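Local coordinates for protein 3-methylaspartate ammonia-lyase (Citrobacter amalonaticus, PDB 1KKO) that catalyses the reversible anti elimination of ammonia from L-threo-3-methylaspartate to give mesaconate, using magnesium as cofactor, at residues M249-C254 / I285-A290; Y271-V276 / M327-T332. All coordinates share one frame; numbering follows the deposited sequence.

Interaction 1 (M249-C254 / I285-A290); sequences MDPVRC and IRMLTA
Pro251 sets its ring against Met287 and Ala290 where two neighbouring outer helices of the TIM barrel, 251-260 and 281-298, lie side by side; strand 270-273 comes between them in the chain. The proline sits in the first turn of its helix; its CB points toward the partner helix, and CG touches it as well. The Ala290 methyl packs against these two carbons, CB to CB 3.5 Å, closer than carbons usually pack, and CB of Ala290 is nearly as near the ring CG, at 3.6 Å. Met287, a selenomethionine one turn earlier on helix 281-298, reaches the same ring with its end. Its CG stands anti to the backbone N (chi1 171°), and the chain then bends at the next two torsions, bringing the selenium over to Pro251. The two side chains cross at about a right angle, with SE 3.9 Å from Pro251 CG. Beyond it the terminal methyl, CE, reaches the loop before the helix and lies 3.6 Å from the carbonyl O of Met249. No hydrogen bond joins the two segments, so the contact rests on packing at the surface of the barrel. Ile291 adds to the cover over Pro251, while Val276 touches Met287. Helix 251-260 is started by Asp250 as N-cap: its OD1 accepts weak bonds from the backbone N of Val252 and of Arg253. On the other helix, Ile285 O is gripped from opposite faces of its carbonyl plane, by Thr289 N at 3.0 Å and by Thr289 OG1 at 2.8 Å.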
loop_
_atom_site.group_PDB
_atom_site.type_symbol
_atom_site.label_atom_id
_atom_site.label_comp_id
_atom_site.label_asym_id
_atom_site.label_seq_id
_atom_site.Cartn_x
_atom_site.Cartn_y
_atom_site.Cartn_z
HETATM N N MSE A 249 1.081 -38.148 -4.438
HETATM C CA MSE A 249 2.283 -37.640 -5.121
HETATM C C MSE A 249 2.506 -38.279 -6.492
HETATM O O MSE A 249 3.639 -38.367 -6.971
HETATM C CB MSE A 249 3.523 -37.841 -4.256
HETATM C CG MSE A 249 3.380 -37.289 -2.846
HETATM SE SE MSE A 249 3.014 -35.377 -2.792
HETATM C CE MSE A 249 4.722 -34.730 -3.224
ATOM N N ASP A 250 1.415 -38.699 -7.115
ATOM C CA ASP A 250 1.448 -39.332 -8.426
ATOM C C ASP A 250 1.307 -38.242 -9.482
ATOM O O ASP A 250 0.229 -37.670 -9.628
ATOM C CB ASP A 250 0.276 -40.309 -8.518
ATOM C CG ASP A 250 0.291 -41.134 -9.776
ATOM O OD1 ASP A 250 0.842 -40.673 -10.792
ATOM O OD2 ASP A 250 -0.246 -42.263 -9.837
ATOM N N PRO A 251 2.366 -37.963 -10.239
ATOM C CA PRO A 251 2.311 -36.860 -11.212
ATOM C C PRO A 251 1.215 -37.036 -12.253
ATOM O O PRO A 251 0.622 -36.060 -12.720
ATOM C CB PRO A 251 3.682 -36.887 -11.898
ATOM C CG PRO A 251 4.492 -37.945 -11.263
ATOM C CD PRO A 251 3.659 -38.663 -10.250
ATOM N N VAL A 252 0.961 -38.277 -12.638
ATOM C CA VAL A 252 -0.073 -38.565 -13.614
ATOM C C VAL A 252 -1.477 -38.233 -13.083
ATOM O O VAL A 252 -2.276 -37.610 -13.782
ATOM C CB VAL A 252 0.041 -40.029 -14.098
ATOM C CG1 VAL A 252 -1.172 -40.428 -14.909
ATOM C CG2 VAL A 252 1.320 -40.199 -14.921
ATOM N N ARG A 253 -1.771 -38.622 -11.846
ATOM C CA ARG A 253 -3.077 -38.328 -11.259
ATOM C C ARG A 253 -3.203 -36.821 -11.019
ATOM O O ARG A 253 -4.276 -36.244 -11.174
ATOM C CB ARG A 253 -3.269 -39.101 -9.957
ATOM C CG ARG A 253 -3.507 -40.603 -10.168
ATOM C CD ARG A 253 -3.416 -41.433 -8.905
ATOM N NE ARG A 253 -4.436 -41.090 -7.922
ATOM C CZ ARG A 253 -4.321 -41.327 -6.624
ATOM N NH1 ARG A 253 -3.225 -41.904 -6.149
ATOM N NH2 ARG A 253 -5.294 -40.977 -5.791
ATOM N N CYS A 254 -2.093 -36.194 -10.647
ATOM C CA CYS A 254 -2.070 -34.751 -10.453
ATOM C C CYS A 254 -2.419 -34.061 -11.766
ATOM O O CYS A 254 -3.270 -33.166 -11.802
ATOM C CB CYS A 254 -0.696 -34.301 -9.963
ATOM S SG CYS A 254 -0.342 -34.709 -8.232
ATOM N N ILE A 285 11.969 -30.657 -9.210
ATOM C CA ILE A 285 12.176 -30.531 -10.647
ATOM C C ILE A 285 11.643 -31.778 -11.360
ATOM O O ILE A 285 10.886 -31.683 -12.335
ATOM C CB ILE A 285 13.668 -30.301 -10.957
ATOM C CG1 ILE A 285 14.081 -28.904 -10.479
ATOM C CG2 ILE A 285 13.949 -30.473 -12.451
ATOM C CD1 ILE A 285 15.537 -28.618 -10.635
ATOM N N ARG A 286 12.004 -32.950 -10.847
ATOM C CA ARG A 286 11.541 -34.192 -11.464
ATOM C C ARG A 286 10.017 -34.322 -11.433
ATOM O O ARG A 286 9.388 -34.721 -12.410
ATOM C CB ARG A 286 12.192 -35.390 -10.790
ATOM C CG ARG A 286 13.556 -35.691 -11.348
ATOM C CD ARG A 286 14.133 -36.979 -10.823
ATOM N NE ARG A 286 14.512 -36.828 -9.425
ATOM C CZ ARG A 286 15.696 -36.408 -9.002
ATOM N NH1 ARG A 286 15.927 -36.310 -7.700
ATOM N NH2 ARG A 286 16.654 -36.083 -9.863
HETATM N N MSE A 287 9.414 -33.952 -10.313
HETATM C CA MSE A 287 7.982 -34.047 -10.184
HETATM C C MSE A 287 7.235 -33.114 -11.139
HETATM O O MSE A 287 6.269 -33.504 -11.789
HETATM C CB MSE A 287 7.609 -33.694 -8.763
HETATM C CG MSE A 287 6.150 -33.543 -8.562
HETATM SE SE MSE A 287 5.217 -35.210 -8.557
HETATM C CE MSE A 287 6.554 -36.390 -7.909
ATOM N N LEU A 288 7.658 -31.858 -11.210
ATOM C CA LEU A 288 6.995 -30.932 -12.112
ATOM C C LEU A 288 7.160 -31.386 -13.560
ATOM O O LEU A 288 6.227 -31.282 -14.349
ATOM C CB LEU A 288 7.536 -29.523 -11.940
ATOM C CG LEU A 288 7.282 -28.861 -10.588
ATOM C CD1 LEU A 288 7.785 -27.423 -10.644
ATOM C CD2 LEU A 288 5.821 -28.898 -10.216
ATOM N N THR A 289 8.346 -31.890 -13.898
ATOM C CA THR A 289 8.605 -32.371 -15.256
ATOM C C THR A 289 7.607 -33.455 -15.626
ATOM O O THR A 289 7.030 -33.452 -16.705
ATOM C CB THR A 289 10.041 -32.903 -15.364
ATOM O OG1 THR A 289 10.977 -31.843 -15.116
ATOM C CG2 THR A 289 10.351 -33.391 -16.781
ATOM N N ALA A 290 7.396 -34.384 -14.707
ATOM C CA ALA A 290 6.438 -35.459 -14.921
ATOM C C ALA A 290 5.000 -34.961 -15.075
ATOM O O ALA A 290 4.253 -35.457 -15.909
ATOM C CB ALA A 290 6.539 -36.477 -13.810
#

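Interaction 2 (Y271-V276 / M327-T332); sequences YIEGPV and MVQIKT. With SO4 (sulfate ion), chain C.
The active site at the C-terminal ends of the TIM-barrel strands, in this enolase-superfamily enzyme, is where Glu273 and Gln329 meet. Strands 270-273 and 327-330 are not sheet neighbours, since 303-306 runs between them, and they touch only through side chains pointing into the barrel. Glu273 is a magnesium ligand and Gln329 a substrate-binding residue. Each has CG anti to its own backbone N (chi1 -178° for Glu273) and an extended chain, which carries the two polar ends to each other inside the barrel. Gln329 NE2 donates to the syn side of Glu273 OE2 at 2.8 Å, with an N-H...O angle of 153°. OE2 lies in the amide plane, while the carboxylate is turned 66° from it. The other oxygen, Glu273 OE1, accepts from His236 NE2, so the carboxylate is held at both oxygens; Asp238 and Asp307, further magnesium ligands, lie beside it. Gln329 OE1 accepts from Gly359 N and from Lys331 NZ, the latter at 3.2 Å, which fixes which way round the amide sits and places it beside the catalytic proton acceptor. One layer deeper, away from the site, Met327, a selenomethionine, lies obliquely against the Tyr271 ring in a Met-aromatic contact: SE is 4.6 Å from the ring centroid, and the methyl CE is 3.8 Å from Tyr271 CE2. Tyr271 OH bonds to Glu354. A sulfate, probably from the crystallisation liquor, is held by Gln172, Thr360 and Cys361, all substrate-binding residues, and Lys331 NZ donates to its O4 at 2.7 Å.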
loop_
_atom_site.group_PDB
_atom_site.type_symbol
_atom_site.label_atom_id
_atom_site.label_comp_id
_atom_site.label_asym_id
_atom_site.label_seq_id
_atom_site.Cartn_x
_atom_site.Cartn_y
_atom_site.Cartn_z
ATOM N N TYR A 271 -3.660 -21.180 -14.991
ATOM C CA TYR A 271 -2.355 -21.533 -14.472
ATOM C C TYR A 271 -2.514 -22.034 -13.040
ATOM O O TYR A 271 -3.237 -21.418 -12.245
ATOM C CB TYR A 271 -1.456 -20.307 -14.425
ATOM C CG TYR A 271 -0.879 -19.861 -15.744
ATOM C CD1 TYR A 271 -1.673 -19.286 -16.719
ATOM C CD2 TYR A 271 0.471 -20.003 -16.008
ATOM C CE1 TYR A 271 -1.137 -18.873 -17.938
ATOM C CE2 TYR A 271 1.027 -19.565 -17.210
ATOM C CZ TYR A 271 0.217 -19.000 -18.164
ATOM O OH TYR A 271 0.768 -18.568 -19.356
ATOM N N ILE A 272 -1.833 -23.134 -12.720
ATOM C CA ILE A 272 -1.819 -23.665 -11.363
ATOM C C ILE A 272 -0.391 -23.627 -10.845
ATOM O O ILE A 272 0.498 -24.252 -11.411
ATOM C CB ILE A 272 -2.351 -25.111 -11.321
ATOM C CG1 ILE A 272 -3.810 -25.180 -11.784
ATOM C CG2 ILE A 272 -2.181 -25.701 -9.910
ATOM C CD1 ILE A 272 -4.809 -24.434 -10.916
ATOM N N GLU A 273 -0.178 -22.850 -9.791
ATOM C CA GLU A 273 1.140 -22.702 -9.192
ATOM C C GLU A 273 1.321 -23.656 -8.021
ATOM O O GLU A 273 0.395 -23.878 -7.238
ATOM C CB GLU A 273 1.362 -21.246 -8.753
ATOM C CG GLU A 273 2.739 -20.994 -8.153
ATOM C CD GLU A 273 3.088 -19.526 -8.003
ATOM O OE1 GLU A 273 2.204 -18.663 -8.129
ATOM O OE2 GLU A 273 4.269 -19.236 -7.737
ATOM N N GLY A 274 2.516 -24.218 -7.922
ATOM C CA GLY A 274 2.851 -25.107 -6.828
ATOM C C GLY A 274 1.962 -26.330 -6.693
ATOM O O GLY A 274 1.469 -26.617 -5.615
ATOM N N PRO A 275 1.742 -27.088 -7.757
ATOM C CA PRO A 275 0.835 -28.235 -7.637
ATOM C C PRO A 275 1.284 -29.280 -6.610
ATOM O O PRO A 275 0.426 -29.890 -5.960
ATOM C CB PRO A 275 0.834 -28.822 -9.049
ATOM C CG PRO A 275 2.086 -28.354 -9.656
ATOM C CD PRO A 275 2.258 -26.946 -9.132
ATOM N N VAL A 276 2.592 -29.466 -6.475
ATOM C CA VAL A 276 3.157 -30.433 -5.545
ATOM C C VAL A 276 4.339 -29.801 -4.841
ATOM O O VAL A 276 4.899 -28.817 -5.321
ATOM C CB VAL A 276 3.657 -31.680 -6.304
ATOM C CG1 VAL A 276 2.535 -32.315 -7.074
ATOM C CG2 VAL A 276 4.796 -31.291 -7.232
HETATM N N MSE A 327 6.055 -22.079 -16.468
HETATM C CA MSE A 327 6.352 -20.774 -15.901
HETATM C C MSE A 327 7.032 -20.984 -14.567
HETATM O O MSE A 327 6.761 -21.970 -13.887
HETATM C CB MSE A 327 5.040 -20.016 -15.696
HETATM C CG MSE A 327 5.170 -18.654 -15.052
HETATM SE SE MSE A 327 3.438 -17.788 -14.847
HETATM C CE MSE A 327 3.445 -16.759 -16.470
ATOM N N VAL A 328 7.934 -20.076 -14.208
ATOM C CA VAL A 328 8.585 -20.112 -12.907
ATOM C C VAL A 328 8.368 -18.796 -12.174
ATOM O O VAL A 328 8.483 -17.731 -12.776
ATOM C CB VAL A 328 10.110 -20.339 -13.005
ATOM C CG1 VAL A 328 10.428 -21.744 -13.460
ATOM C CG2 VAL A 328 10.751 -19.351 -13.909
ATOM N N GLN A 329 8.048 -18.869 -10.884
ATOM C CA GLN A 329 8.003 -17.652 -10.064
ATOM C C GLN A 329 9.416 -17.275 -9.611
ATOM O O GLN A 329 10.029 -17.976 -8.799
ATOM C CB GLN A 329 7.098 -17.736 -8.821
ATOM C CG GLN A 329 7.135 -16.333 -8.159
ATOM C CD GLN A 329 6.338 -16.096 -6.893
ATOM O OE1 GLN A 329 6.588 -15.091 -6.207
ATOM N NE2 GLN A 329 5.413 -16.990 -6.562
ATOM N N ILE A 330 9.910 -16.172 -10.169
ATOM C CA ILE A 330 11.158 -15.538 -9.779
ATOM C C ILE A 330 10.740 -14.670 -8.583
ATOM O O ILE A 330 10.190 -13.580 -8.743
ATOM C CB ILE A 330 11.681 -14.732 -10.981
ATOM C CG1 ILE A 330 11.944 -15.673 -12.174
ATOM C CG2 ILE A 330 12.931 -13.932 -10.639
ATOM C CD1 ILE A 330 12.242 -14.946 -13.468
ATOM N N LYS A 331 10.914 -15.212 -7.386
ATOM C CA LYS A 331 10.388 -14.574 -6.173
ATOM C C LYS A 331 11.441 -13.579 -5.720
ATOM O O LYS A 331 12.381 -13.902 -4.995
ATOM C CB LYS A 331 10.059 -15.602 -5.112
ATOM C CG LYS A 331 9.266 -15.004 -3.971
ATOM C CD LYS A 331 8.714 -16.055 -3.028
ATOM C CE LYS A 331 7.508 -15.558 -2.245
ATOM N NZ LYS A 331 6.276 -15.612 -3.052
ATOM N N THR A 332 11.261 -12.344 -6.163
ATOM C CA THR A 332 12.359 -11.393 -6.198
ATOM C C THR A 332 13.250 -11.267 -4.961
ATOM O O THR A 332 14.448 -11.282 -5.121
ATOM C CB THR A 332 11.899 -10.009 -6.704
ATOM O OG1 THR A 332 10.928 -9.439 -5.817
ATOM C CG2 THR A 332 11.242 -10.094 -8.091
HETATM S S SO4 C . 3.893 -14.267 -0.491
HETATM O O1 SO4 C . 5.213 -14.029 0.143
HETATM O O2 SO4 C . 3.178 -15.132 0.522
HETATM O O3 SO4 C . 3.184 -13.007 -0.685
HETATM O O4 SO4 C . 3.963 -15.012 -1.772
#

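Overall arrangement
The centre of interaction 1, at the barrel's surface, lies about 23 Å from the centre of the chain; that of interaction 2, in the buried interior, lies about 9 Å from it. Chain order interleaves them: helix 251-260, strand 270-273 and helix 281-298 follow one another, so segment 271-276 comes between the two helical segments. They also meet in space, where Leu288 CD2 packs on Pro275 CG at 3.8 Å and Cys254 SG on Val276 CG1 at 3.9 Å. The outer contact is van der Waals packing without a hydrogen bond across the segments, remote from the annotated sites. The inner one adds a carboxylate-amide hydrogen bond between active-site residues, although both contain a selenomethionine contact.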